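Local structure of ATP-dependent DNA helicase (5V9X) at residues Y705-L715 / Q833-L844. The protein unwinds RNA:DNA hybrids as an ATP-dependent helicase, probably by moving 3'-to-5' along a single DNA strand. Residues are numbered along the deposited sequence; the frame is centred on the assembly and turned at random.
Sequences YGLRVHGPLAL and QDVYDVPALIEL
R708 meets V835 and Y836 at the tight turn between two consecutive helices, where helix 822-835 ends and helix 838-849 begins, within the DEAD/H-associated region. Helix 707-725 packs against this turn, and its 707-715 segment crosses the 838-844 segment at -74°. From its base, R708 CB lies 3.9 Å from D837 CB. CG and CD then pass by V835 O. A bend at chi3 (67°) turns NE onto that carbonyl. NE donates to V835 O over 3.0 Å with an N-H...O angle of 161°. The acceptor lies in the guanidinium plane, but NE sits above the plane of the V835 carbonyl. At the tip, NH2 gives a weak bond to Y836 O. R708 NH2 lies 3.2 Å from D834 O. D837 CB lies over one guanidinium face. The positive group thus meets the carbonyl-rich C-terminal end of helix 822-835, which probably favours its charge. The D834 carboxylate forms a salt bridge with R829.

The backbone of R708 is used too. P712 has no N-H to bond R708 O within the helix, and the helix kinks there. D837 N donates to R708 O instead, at 2.9 Å. D837 is also the N-cap of the next helix, its OD1 accepting weakly from A840 N.

The proline ring lies over one face of Y836. P712 CD is 3.9 Å from the ring centroid, a CH-pi contact. P712 CG also meets L841 CD2. Outside the pair, helices 759-769 and 774-786 pack against P712 and Y836 respectively.

V709 splits its two methyls. CG1, anti to the backbone N, touches L841 CD1 and L844 CD2, while CG2 meets A840 CB at 3.6 Å. Y705, whose OH bonds D682 O, takes L844 CD2 over one ring face, 4.0 Å from the Y705 ring centroid.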
ATOM      1  N   TYR A 705      15.063  -2.458  12.878  1.00 52.72           N
ATOM      2  CA  TYR A 705      13.915  -3.361  12.844  1.00 52.05           C
ATOM      3  C   TYR A 705      12.583  -2.665  12.591  1.00 53.46           C
ATOM      4  O   TYR A 705      11.526  -3.240  12.870  1.00 62.88           O
ATOM      5  CB  TYR A 705      13.844  -4.155  14.151  1.00 51.91           C
ATOM      6  CG  TYR A 705      14.810  -5.311  14.191  1.00 53.33           C
ATOM      7  CD1 TYR A 705      14.489  -6.525  13.599  1.00 55.52           C
ATOM      8  CD2 TYR A 705      16.046  -5.190  14.811  1.00 50.65           C
ATOM      9  CE1 TYR A 705      15.369  -7.589  13.629  1.00 53.17           C
ATOM     10  CE2 TYR A 705      16.932  -6.249  14.846  1.00 48.10           C
ATOM     11  CZ  TYR A 705      16.589  -7.445  14.253  1.00 48.39           C
ATOM     12  OH  TYR A 705      17.466  -8.503  14.282  1.00 49.20           O
ATOM     13  N   GLY A 706      12.608  -1.449  12.062  1.00 48.79           N
ATOM     14  CA  GLY A 706      11.408  -0.821  11.548  1.00 47.42           C
ATOM     15  C   GLY A 706      10.551  -0.181  12.627  1.00 49.92           C
ATOM     16  O   GLY A 706      10.697  -0.434  13.823  1.00 52.82           O
ATOM     17  N   LEU A 707       9.620   0.662  12.171  1.00 43.96           N
ATOM     18  CA  LEU A 707       8.769   1.424  13.074  1.00 44.05           C
ATOM     19  C   LEU A 707       7.733   0.556  13.776  1.00 49.55           C
ATOM     20  O   LEU A 707       7.293   0.912  14.875  1.00 51.58           O
ATOM     21  CB  LEU A 707       8.075   2.553  12.304  1.00 42.17           C
ATOM     22  CG  LEU A 707       7.262   3.557  13.124  1.00 39.85           C
ATOM     23  CD1 LEU A 707       8.167   4.372  14.034  1.00 38.10           C
ATOM     24  CD2 LEU A 707       6.452   4.464  12.215  1.00 38.50           C
ATOM     25  N   ARG A 708       7.324  -0.565  13.172  1.00 51.25           N
ATOM     26  CA  ARG A 708       6.322  -1.419  13.801  1.00 55.29           C
ATOM     27  C   ARG A 708       6.801  -1.990  15.128  1.00 62.06           C
ATOM     28  O   ARG A 708       5.977  -2.363  15.970  1.00 63.17           O
ATOM     29  CB  ARG A 708       5.932  -2.555  12.851  1.00 56.25           C
ATOM     30  CG  ARG A 708       5.472  -2.091  11.481  1.00 62.90           C
ATOM     31  CD  ARG A 708       4.897  -3.242  10.677  1.00 66.90           C
ATOM     32  NE  ARG A 708       3.649  -3.737  11.251  1.00 67.36           N
ATOM     33  CZ  ARG A 708       3.078  -4.888  10.913  1.00 67.34           C
ATOM     34  NH1 ARG A 708       3.646  -5.673  10.010  1.00 66.08           N
ATOM     35  NH2 ARG A 708       1.941  -5.258  11.485  1.00 69.47           N
ATOM     36  N   VAL A 709       8.111  -2.069  15.328  1.00 64.24           N
ATOM     37  CA  VAL A 709       8.692  -2.528  16.579  1.00 59.46           C
ATOM     38  C   VAL A 709       9.090  -1.359  17.470  1.00 60.65           C
ATOM     39  O   VAL A 709       8.966  -1.433  18.692  1.00 64.69           O
ATOM     40  CB  VAL A 709       9.900  -3.446  16.281  1.00 54.91           C
ATOM     41  CG1 VAL A 709      10.770  -3.644  17.513  1.00 60.07           C
ATOM     42  CG2 VAL A 709       9.428  -4.787  15.742  1.00 51.72           C
ATOM     43  N   HIS A 710       9.565  -0.267  16.865  1.00 59.60           N
ATOM     44  CA  HIS A 710      10.012   0.902  17.612  1.00 58.12           C
ATOM     45  C   HIS A 710       8.862   1.762  18.116  1.00 57.63           C
ATOM     46  O   HIS A 710       9.041   2.503  19.089  1.00 64.00           O
ATOM     47  CB  HIS A 710      10.945   1.740  16.740  1.00 56.17           C
ATOM     48  CG  HIS A 710      12.161   0.998  16.285  1.00 55.31           C
ATOM     49  ND1 HIS A 710      12.893   1.372  15.179  1.00 53.52           N
ATOM     50  CD2 HIS A 710      12.770  -0.101  16.788  1.00 54.97           C
ATOM     51  CE1 HIS A 710      13.903   0.534  15.022  1.00 55.57           C
ATOM     52  NE2 HIS A 710      13.852  -0.367  15.985  1.00 56.23           N
ATOM     53  N   GLY A 711       7.699   1.693  17.476  1.00 51.41           N
ATOM     54  CA  GLY A 711       6.514   2.356  17.964  1.00 45.62           C
ATOM     55  C   GLY A 711       6.137   1.901  19.360  1.00 54.37           C
ATOM     56  O   GLY A 711       6.134   2.690  20.310  1.00 63.03           O
ATOM     57  N   PRO A 712       5.817   0.611  19.516  1.00 56.40           N
ATOM     58  CA  PRO A 712       5.465   0.113  20.854  1.00 55.63           C
ATOM     59  C   PRO A 712       6.626   0.149  21.829  1.00 60.16           C
ATOM     60  O   PRO A 712       6.399   0.290  23.038  1.00 65.89           O
ATOM     61  CB  PRO A 712       5.003  -1.323  20.582  1.00 55.47           C
ATOM     62  CG  PRO A 712       5.731  -1.714  19.342  1.00 55.04           C
ATOM     63  CD  PRO A 712       5.767  -0.462  18.506  1.00 56.24           C
ATOM     64  N   LEU A 713       7.864   0.016  21.347  1.00 58.95           N
ATOM     65  CA  LEU A 713       9.009   0.111  22.246  1.00 59.13           C
ATOM     66  C   LEU A 713       9.131   1.506  22.844  1.00 58.75           C
ATOM     67  O   LEU A 713       9.521   1.644  24.009  1.00 58.69           O
ATOM     68  CB  LEU A 713      10.295  -0.275  21.513  1.00 57.15           C
ATOM     69  CG  LEU A 713      11.574  -0.255  22.354  1.00 53.13           C
ATOM     70  CD1 LEU A 713      11.402  -1.085  23.615  1.00 48.83           C
ATOM     71  CD2 LEU A 713      12.761  -0.751  21.546  1.00 54.50           C
ATOM     72  N   ALA A 714       8.791   2.544  22.074  1.00 56.75           N
ATOM     73  CA  ALA A 714       8.793   3.896  22.620  1.00 57.20           C
ATOM     74  C   ALA A 714       7.730   4.067  23.697  1.00 57.72           C
ATOM     75  O   ALA A 714       7.945   4.806  24.665  1.00 63.66           O
ATOM     76  CB  ALA A 714       8.592   4.916  21.499  1.00 59.13           C
ATOM     77  N   LEU A 715       6.580   3.402  23.547  1.00 53.67           N
ATOM     78  CA  LEU A 715       5.569   3.420  24.600  1.00 52.90           C
ATOM     79  C   LEU A 715       6.128   2.875  25.905  1.00 61.73           C
ATOM     80  O   LEU A 715       5.899   3.450  26.976  1.00 72.20           O
ATOM     81  CB  LEU A 715       4.347   2.605  24.173  1.00 49.84           C
ATOM     82  CG  LEU A 715       3.519   3.090  22.985  1.00 51.32           C
ATOM     83  CD1 LEU A 715       2.462   2.059  22.632  1.00 55.62           C
ATOM     84  CD2 LEU A 715       2.878   4.428  23.300  1.00 52.59           C
ATOM     85  N   GLN A 833      -2.307  -4.886  16.214  1.00 62.93           N
ATOM     86  CA  GLN A 833      -2.154  -5.945  15.221  1.00 59.75           C
ATOM     87  C   GLN A 833      -1.705  -5.441  13.857  1.00 53.51           C
ATOM     88  O   GLN A 833      -0.858  -6.074  13.219  1.00 54.48           O
ATOM     89  CB  GLN A 833      -3.467  -6.714  15.057  1.00 60.77           C
ATOM     90  CG  GLN A 833      -3.959  -7.407  16.312  1.00 58.32           C
ATOM     91  CD  GLN A 833      -5.213  -8.216  16.057  1.00 60.23           C
ATOM     92  OE1 GLN A 833      -5.636  -8.381  14.911  1.00 59.08           O
ATOM     93  NE2 GLN A 833      -5.819  -8.723  17.123  1.00 63.76           N
ATOM     94  N   ASP A 834      -2.256  -4.323  13.387  1.00 48.98           N
ATOM     95  CA  ASP A 834      -1.988  -3.831  12.040  1.00 46.26           C
ATOM     96  C   ASP A 834      -0.841  -2.832  11.978  1.00 49.74           C
ATOM     97  O   ASP A 834      -0.093  -2.826  10.999  1.00 55.88           O
ATOM     98  CB  ASP A 834      -3.248  -3.191  11.447  1.00 46.67           C
ATOM     99  CG  ASP A 834      -4.317  -4.211  11.109  1.00 52.60           C
ATOM    100  OD1 ASP A 834      -4.147  -5.397  11.465  1.00 51.97           O
ATOM    101  OD2 ASP A 834      -5.327  -3.828  10.479  1.00 57.76           O
ATOM    102  N   VAL A 835      -0.686  -1.985  12.995  1.00 51.83           N
ATOM    103  CA  VAL A 835       0.360  -0.967  13.002  1.00 49.81           C
ATOM    104  C   VAL A 835       1.598  -1.514  13.697  1.00 53.86           C
ATOM    105  O   VAL A 835       2.690  -1.537  13.119  1.00 55.01           O
ATOM    106  CB  VAL A 835      -0.126   0.326  13.681  1.00 46.97           C
ATOM    107  CG1 VAL A 835       0.934   1.412  13.575  1.00 48.09           C
ATOM    108  CG2 VAL A 835      -1.434   0.782  13.063  1.00 43.95           C
ATOM    109  N   TYR A 836       1.438  -1.949  14.945  1.00 56.16           N
ATOM    110  CA  TYR A 836       2.544  -2.528  15.690  1.00 55.52           C
ATOM    111  C   TYR A 836       2.808  -3.961  15.230  1.00 59.33           C
ATOM    112  O   TYR A 836       2.006  -4.581  14.525  1.00 57.95           O
ATOM    113  CB  TYR A 836       2.259  -2.518  17.193  1.00 49.56           C
ATOM    114  CG  TYR A 836       2.076  -1.148  17.816  1.00 46.73           C
ATOM    115  CD1 TYR A 836       2.593  -0.006  17.216  1.00 42.72           C
ATOM    116  CD2 TYR A 836       1.386  -1.002  19.014  1.00 44.89           C
ATOM    117  CE1 TYR A 836       2.425   1.241  17.791  1.00 39.97           C
ATOM    118  CE2 TYR A 836       1.212   0.241  19.594  1.00 43.05           C
ATOM    119  CZ  TYR A 836       1.733   1.358  18.981  1.00 43.86           C
ATOM    120  OH  TYR A 836       1.557   2.595  19.561  1.00 48.34           O
ATOM    121  N   ASP A 837       3.962  -4.485  15.648  1.00 58.36           N
ATOM    122  CA  ASP A 837       4.323  -5.893  15.478  1.00 57.18           C
ATOM    123  C   ASP A 837       4.876  -6.346  16.827  1.00 60.85           C
ATOM    124  O   ASP A 837       6.090  -6.363  17.043  1.00 66.49           O
ATOM    125  CB  ASP A 837       5.329  -6.088  14.340  1.00 57.24           C
ATOM    126  CG  ASP A 837       5.618  -7.553  14.054  1.00 55.36           C
ATOM    127  OD1 ASP A 837       5.023  -8.428  14.719  1.00 55.33           O
ATOM    128  OD2 ASP A 837       6.449  -7.831  13.161  1.00 55.28           O
ATOM    129  N   VAL A 838       3.975  -6.704  17.735  1.00 60.45           N
ATOM    130  CA  VAL A 838       4.346  -7.072  19.101  1.00 58.08           C
ATOM    131  C   VAL A 838       5.094  -8.405  19.125  1.00 55.40           C
ATOM    132  O   VAL A 838       6.105  -8.510  19.833  1.00 55.81           O
ATOM    133  CB  VAL A 838       3.115  -7.096  20.022  1.00 55.19           C
ATOM    134  CG1 VAL A 838       3.503  -7.560  21.415  1.00 55.61           C
ATOM    135  CG2 VAL A 838       2.474  -5.716  20.081  1.00 42.19           C
ATOM    136  N   PRO A 839       4.656  -9.447  18.396  1.00 56.29           N
ATOM    137  CA  PRO A 839       5.482 -10.667  18.330  1.00 57.37           C
ATOM    138  C   PRO A 839       6.928 -10.412  17.934  1.00 59.71           C
ATOM    139  O   PRO A 839       7.830 -11.072  18.464  1.00 67.14           O
ATOM    140  CB  PRO A 839       4.745 -11.519  17.289  1.00 54.39           C
ATOM    141  CG  PRO A 839       3.333 -11.150  17.469  1.00 54.70           C
ATOM    142  CD  PRO A 839       3.336  -9.671  17.774  1.00 55.18           C
ATOM    143  N   ALA A 840       7.179  -9.471  17.022  1.00 43.69           N
ATOM    144  CA  ALA A 840       8.559  -9.143  16.680  1.00 54.17           C
ATOM    145  C   ALA A 840       9.262  -8.442  17.835  1.00 52.63           C
ATOM    146  O   ALA A 840      10.433  -8.722  18.117  1.00 54.86           O
ATOM    147  CB  ALA A 840       8.605  -8.281  15.421  1.00 42.16           C
ATOM    148  N   LEU A 841       8.568  -7.525  18.513  1.00 48.17           N
ATOM    149  CA  LEU A 841       9.162  -6.864  19.670  1.00 45.47           C
ATOM    150  C   LEU A 841       9.452  -7.854  20.788  1.00 51.12           C
ATOM    151  O   LEU A 841      10.442  -7.700  21.512  1.00 55.80           O
ATOM    152  CB  LEU A 841       8.243  -5.751  20.170  1.00 42.64           C
ATOM    153  CG  LEU A 841       8.742  -4.937  21.369  1.00 47.01           C
ATOM    154  CD1 LEU A 841      10.083  -4.290  21.061  1.00 44.17           C
ATOM    155  CD2 LEU A 841       7.724  -3.881  21.775  1.00 49.48           C
ATOM    156  N   ILE A 842       8.614  -8.881  20.936  1.00 53.65           N
ATOM    157  CA  ILE A 842       8.810  -9.852  22.008  1.00 55.93           C
ATOM    158  C   ILE A 842      10.049 -10.699  21.747  1.00 59.06           C
ATOM    159  O   ILE A 842      10.918 -10.838  22.615  1.00 57.95           O
ATOM    160  CB  ILE A 842       7.551 -10.720  22.179  1.00 55.53           C
ATOM    161  CG1 ILE A 842       6.445  -9.913  22.864  1.00 52.65           C
ATOM    162  CG2 ILE A 842       7.871 -11.977  22.968  1.00 50.14           C
ATOM    163  CD1 ILE A 842       5.085 -10.565  22.805  1.00 48.39           C
ATOM    164  N   GLU A 843      10.156 -11.278  20.546  1.00 65.23           N
ATOM    165  CA  GLU A 843      11.322 -12.101  20.245  1.00 68.88           C
ATOM    166  C   GLU A 843      12.605 -11.283  20.271  1.00 66.53           C
ATOM    167  O   GLU A 843      13.662 -11.802  20.649  1.00 70.07           O
ATOM    168  CB  GLU A 843      11.165 -12.797  18.892  1.00 75.45           C
ATOM    169  CG  GLU A 843      12.244 -13.850  18.642  1.00 86.48           C
ATOM    170  CD  GLU A 843      12.035 -14.635  17.361  1.00 92.07           C
ATOM    171  OE1 GLU A 843      11.121 -14.284  16.583  1.00 93.01           O
ATOM    172  OE2 GLU A 843      12.786 -15.609  17.135  1.00 91.01           O
ATOM    173  N   LEU A 844      12.538 -10.007  19.881  1.00 54.77           N
ATOM    174  CA  LEU A 844      13.703  -9.137  20.005  1.00 55.19           C
ATOM    175  C   LEU A 844      14.157  -9.030  21.455  1.00 61.93           C
ATOM    176  O   LEU A 844      15.360  -9.050  21.742  1.00 63.66           O
ATOM    177  CB  LEU A 844      13.394  -7.753  19.433  1.00 54.13           C
ATOM    178  CG  LEU A 844      13.953  -7.415  18.046  1.00 54.93           C
ATOM    179  CD1 LEU A 844      13.426  -8.369  16.983  1.00 60.49           C
ATOM    180  CD2 LEU A 844      13.634  -5.974  17.679  1.00 47.13           C
TER